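Long-range contact in putative trimethylamine methyltransferase (Rhizobium meliloti, PDB 4YYC), which probably transfers methyl groups, as its membership of the trimethylamine methyltransferase family suggests: residues T135-Y141 and N387-A393. Sequence-based numbering, arbitrary orientation.
Sequences TVFAPVY and NFVLHAA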
ATOM      1  N   THR A 135      -9.100 -15.241  -1.488  1.00 14.67           N
ATOM      2  CA  THR A 135      -9.470 -13.891  -1.008  1.00 14.33           C
ATOM      3  C   THR A 135     -10.768 -13.503  -1.681  1.00 14.54           C
ATOM      4  O   THR A 135     -10.905 -13.598  -2.898  1.00 14.71           O
ATOM      5  CB  THR A 135      -8.352 -12.861  -1.284  1.00 14.48           C
ATOM      6  OG1 THR A 135      -7.216 -13.174  -0.481  1.00 14.80           O
ATOM      7  CG2 THR A 135      -8.798 -11.434  -0.946  1.00 14.35           C
ATOM      8  N   VAL A 136     -11.738 -13.075  -0.845  1.00 14.04           N
ATOM      9  CA  VAL A 136     -13.073 -12.729  -1.292  1.00 14.01           C
ATOM     10  C   VAL A 136     -13.375 -11.303  -0.815  1.00 13.86           C
ATOM     11  O   VAL A 136     -13.405 -11.032   0.379  1.00 14.29           O
ATOM     12  CB  VAL A 136     -14.089 -13.712  -0.661  1.00 14.08           C
ATOM     13  CG1 VAL A 136     -15.514 -13.335  -0.986  1.00 14.20           C
ATOM     14  CG2 VAL A 136     -13.795 -15.137  -1.127  1.00 14.68           C
ATOM     15  N   PHE A 137     -13.692 -10.420  -1.762  1.00 13.88           N
ATOM     16  CA  PHE A 137     -14.007  -9.028  -1.480  1.00 13.73           C
ATOM     17  C   PHE A 137     -15.519  -8.842  -1.364  1.00 14.10           C
ATOM     18  O   PHE A 137     -16.288  -9.294  -2.235  1.00 14.59           O
ATOM     19  CB  PHE A 137     -13.513  -8.116  -2.578  1.00 13.98           C
ATOM     20  CG  PHE A 137     -12.020  -8.046  -2.700  1.00 13.89           C
ATOM     21  CD1 PHE A 137     -11.218  -7.952  -1.596  1.00 13.95           C
ATOM     22  CD2 PHE A 137     -11.420  -8.009  -3.971  1.00 14.52           C
ATOM     23  CE1 PHE A 137      -9.822  -7.834  -1.741  1.00 14.29           C
ATOM     24  CE2 PHE A 137     -10.044  -7.886  -4.112  1.00 14.58           C
ATOM     25  CZ  PHE A 137      -9.247  -7.808  -3.003  1.00 14.45           C
ATOM     26  N   ALA A 138     -15.940  -8.065  -0.360  1.00 13.19           N
ATOM     27  CA  ALA A 138     -17.339  -7.687  -0.156  1.00 13.55           C
ATOM     28  C   ALA A 138     -17.451  -6.197   0.063  1.00 13.37           C
ATOM     29  O   ALA A 138     -16.477  -5.556   0.509  1.00 13.75           O
ATOM     30  CB  ALA A 138     -17.940  -8.364   1.043  1.00 13.95           C
ATOM     31  N   PRO A 139     -18.615  -5.620  -0.209  1.00 13.58           N
ATOM     32  CA  PRO A 139     -18.748  -4.162   0.003  1.00 13.34           C
ATOM     33  C   PRO A 139     -18.720  -3.669   1.440  1.00 12.92           C
ATOM     34  O   PRO A 139     -18.758  -4.431   2.421  1.00 12.90           O
ATOM     35  CB  PRO A 139     -20.101  -3.825  -0.648  1.00 13.86           C
ATOM     36  CG  PRO A 139     -20.451  -5.015  -1.503  1.00 14.40           C
ATOM     37  CD  PRO A 139     -19.778  -6.188  -0.891  1.00 14.09           C
ATOM     38  N   VAL A 140     -18.601  -2.353   1.536  1.00 12.86           N
ATOM     39  CA  VAL A 140     -18.973  -1.600   2.742  1.00 12.83           C
ATOM     40  C   VAL A 140     -20.189  -2.184   3.453  1.00 12.89           C
ATOM     41  O   VAL A 140     -21.155  -2.603   2.819  1.00 13.27           O
ATOM     42  CB  VAL A 140     -19.162  -0.121   2.407  1.00 13.04           C
ATOM     43  CG1 VAL A 140     -20.278   0.079   1.383  1.00 13.21           C
ATOM     44  CG2 VAL A 140     -19.347   0.736   3.664  1.00 13.42           C
ATOM     45  N   TYR A 141     -20.138  -2.155   4.783  1.00 12.41           N
ATOM     46  CA  TYR A 141     -21.232  -2.661   5.631  1.00 12.75           C
ATOM     47  C   TYR A 141     -21.473  -1.670   6.770  1.00 12.86           C
ATOM     48  O   TYR A 141     -20.543  -1.272   7.486  1.00 13.35           O
ATOM     49  CB  TYR A 141     -20.775  -4.012   6.180  1.00 12.96           C
ATOM     50  CG  TYR A 141     -21.770  -4.818   6.992  1.00 13.43           C
ATOM     51  CD1 TYR A 141     -22.136  -4.406   8.267  1.00 13.79           C
ATOM     52  CD2 TYR A 141     -22.258  -6.018   6.497  1.00 13.48           C
ATOM     53  CE1 TYR A 141     -23.017  -5.148   9.042  1.00 14.06           C
ATOM     54  CE2 TYR A 141     -23.124  -6.771   7.276  1.00 13.84           C
ATOM     55  CZ  TYR A 141     -23.492  -6.341   8.534  1.00 14.39           C
ATOM     56  OH  TYR A 141     -24.388  -7.089   9.308  1.00 15.30           O
ATOM     57  N   ASN A 387      -8.819 -13.719   3.989  1.00 13.85           N
ATOM     58  CA  ASN A 387      -9.752 -14.571   3.273  1.00 14.27           C
ATOM     59  C   ASN A 387     -11.060 -13.874   2.943  1.00 14.14           C
ATOM     60  O   ASN A 387     -11.610 -14.087   1.875  1.00 14.49           O
ATOM     61  CB  ASN A 387     -10.057 -15.838   4.089  1.00 14.64           C
ATOM     62  CG  ASN A 387      -8.840 -16.715   4.292  1.00 15.05           C
ATOM     63  OD1 ASN A 387      -8.461 -16.989   5.422  1.00 15.17           O
ATOM     64  ND2 ASN A 387      -8.235 -17.157   3.212  1.00 15.37           N
ATOM     65  N   PHE A 388     -11.576 -13.042   3.839  1.00 13.76           N
ATOM     66  CA  PHE A 388     -12.844 -12.380   3.635  1.00 13.77           C
ATOM     67  C   PHE A 388     -12.659 -10.923   3.977  1.00 13.34           C
ATOM     68  O   PHE A 388     -12.217 -10.607   5.080  1.00 13.64           O
ATOM     69  CB  PHE A 388     -13.945 -13.013   4.481  1.00 14.16           C
ATOM     70  CG  PHE A 388     -15.233 -12.295   4.393  1.00 14.38           C
ATOM     71  CD1 PHE A 388     -15.843 -12.116   3.160  1.00 14.61           C
ATOM     72  CD2 PHE A 388     -15.859 -11.779   5.536  1.00 14.54           C
ATOM     73  CE1 PHE A 388     -17.033 -11.441   3.057  1.00 14.93           C
ATOM     74  CE2 PHE A 388     -17.053 -11.062   5.428  1.00 14.68           C
ATOM     75  CZ  PHE A 388     -17.635 -10.898   4.183  1.00 14.79           C
ATOM     76  N   VAL A 389     -12.934 -10.067   3.015  1.00 12.98           N
ATOM     77  CA  VAL A 389     -12.723  -8.658   3.177  1.00 12.87           C
ATOM     78  C   VAL A 389     -14.058  -7.941   3.144  1.00 12.83           C
ATOM     79  O   VAL A 389     -14.593  -7.560   2.072  1.00 12.92           O
ATOM     80  CB  VAL A 389     -11.786  -8.112   2.075  1.00 12.83           C
ATOM     81  CG1 VAL A 389     -11.421  -6.669   2.369  1.00 12.73           C
ATOM     82  CG2 VAL A 389     -10.534  -8.956   1.908  1.00 13.11           C
ATOM     83  N   LEU A 390     -14.570  -7.670   4.333  1.00 13.01           N
ATOM     84  CA  LEU A 390     -15.670  -6.740   4.473  1.00 13.30           C
ATOM     85  C   LEU A 390     -15.157  -5.340   4.229  1.00 12.71           C
ATOM     86  O   LEU A 390     -13.986  -5.036   4.478  1.00 12.65           O
ATOM     87  CB  LEU A 390     -16.249  -6.864   5.886  1.00 13.54           C
ATOM     88  CG  LEU A 390     -17.661  -6.286   6.082  1.00 13.94           C
ATOM     89  CD1 LEU A 390     -18.647  -6.927   5.135  1.00 14.18           C
ATOM     90  CD2 LEU A 390     -18.020  -6.489   7.563  1.00 14.08           C
ATOM     91  N   HIS A 391     -16.001  -4.452   3.698  1.00 12.33           N
ATOM     92  CA  HIS A 391     -15.635  -3.055   3.481  1.00 12.29           C
ATOM     93  C   HIS A 391     -14.553  -2.895   2.412  1.00 12.01           C
ATOM     94  O   HIS A 391     -13.734  -1.975   2.459  1.00 12.32           O
ATOM     95  CB  HIS A 391     -15.189  -2.291   4.712  1.00 12.25           C
ATOM     96  CG  HIS A 391     -15.961  -2.585   5.965  1.00 12.55           C
ATOM     97  ND1 HIS A 391     -17.287  -2.269   6.134  1.00 12.81           N
ATOM     98  CD2 HIS A 391     -15.546  -3.078   7.144  1.00 12.66           C
ATOM     99  CE1 HIS A 391     -17.668  -2.589   7.346  1.00 12.69           C
ATOM    100  NE2 HIS A 391     -16.630  -3.077   7.991  1.00 12.68           N
ATOM    101  N   ALA A 392     -14.533  -3.790   1.441  1.00 11.92           N
ATOM    102  CA  ALA A 392     -13.525  -3.663   0.378  1.00 11.88           C
ATOM    103  C   ALA A 392     -13.711  -2.464  -0.520  1.00 12.00           C
ATOM    104  O   ALA A 392     -12.739  -1.993  -1.121  1.00 12.36           O
ATOM    105  CB  ALA A 392     -13.505  -4.949  -0.448  1.00 12.02           C
ATOM    106  N   ALA A 393     -14.926  -1.943  -0.622  1.00 12.01           N
ATOM    107  CA  ALA A 393     -15.225  -0.726  -1.409  1.00 12.12           C
ATOM    108  C   ALA A 393     -16.379   0.026  -0.867  1.00 12.39           C
ATOM    109  O   ALA A 393     -17.406  -0.589  -0.465  1.00 12.71           O
ATOM    110  CB  ALA A 393     -15.474  -1.039  -2.855  1.00 12.38           C
TER
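Val136 and Phe137 run parallel to Phe388 and Val389 as neighbouring strands, and the backbone bonds step from one chain to the other: Val136 N to Asn387 O, Val389 N to Val136 O at 2.8 Å, Ala138 N to Val389 O. At His391 the backbone takes up a left-handed conformation (phi 67°, psi 31°), and three more backbone bonds hold this part of the chain to the first segment: Ala392 N to Ala138 O at 2.8 Å, His391 N to Pro139 O, and Val140 N to Ala393 O at 2.9 Å. Strand 134-137 lies between 388-389 and the antiparallel strand 44-45 in a small mixed sheet near the centre of the chain, and the fold around it is consistent with the TIM-type barrel of the MttB family. On one side of the sheet Phe137 lies beside Val389, whose CG2 meets the edge of the ring at CD1, 3.7 Å away; Ala392 CB packs on Phe137 CB, and Leu414 of helix 404-420 touches both residues. The other side carries Val136 and Phe388. Its CG anti to the backbone N (chi1 175°), Phe388 leans its ring obliquely forward, and CE1 lies 3.8 Å from Ala138 CB. Further on, Leu390 CD1 rests on Tyr141 CB at 3.8 Å, while Leu390 CG covers one face of the His391 imidazole. That ring accepts a long bond from Tyr141 N at ND1 (3.2 Å), and its NE2 is hydrogen-bonded to an unidentified ligand, probably from the crystallisation liquor; together the two bonds limit the rotation of the ring.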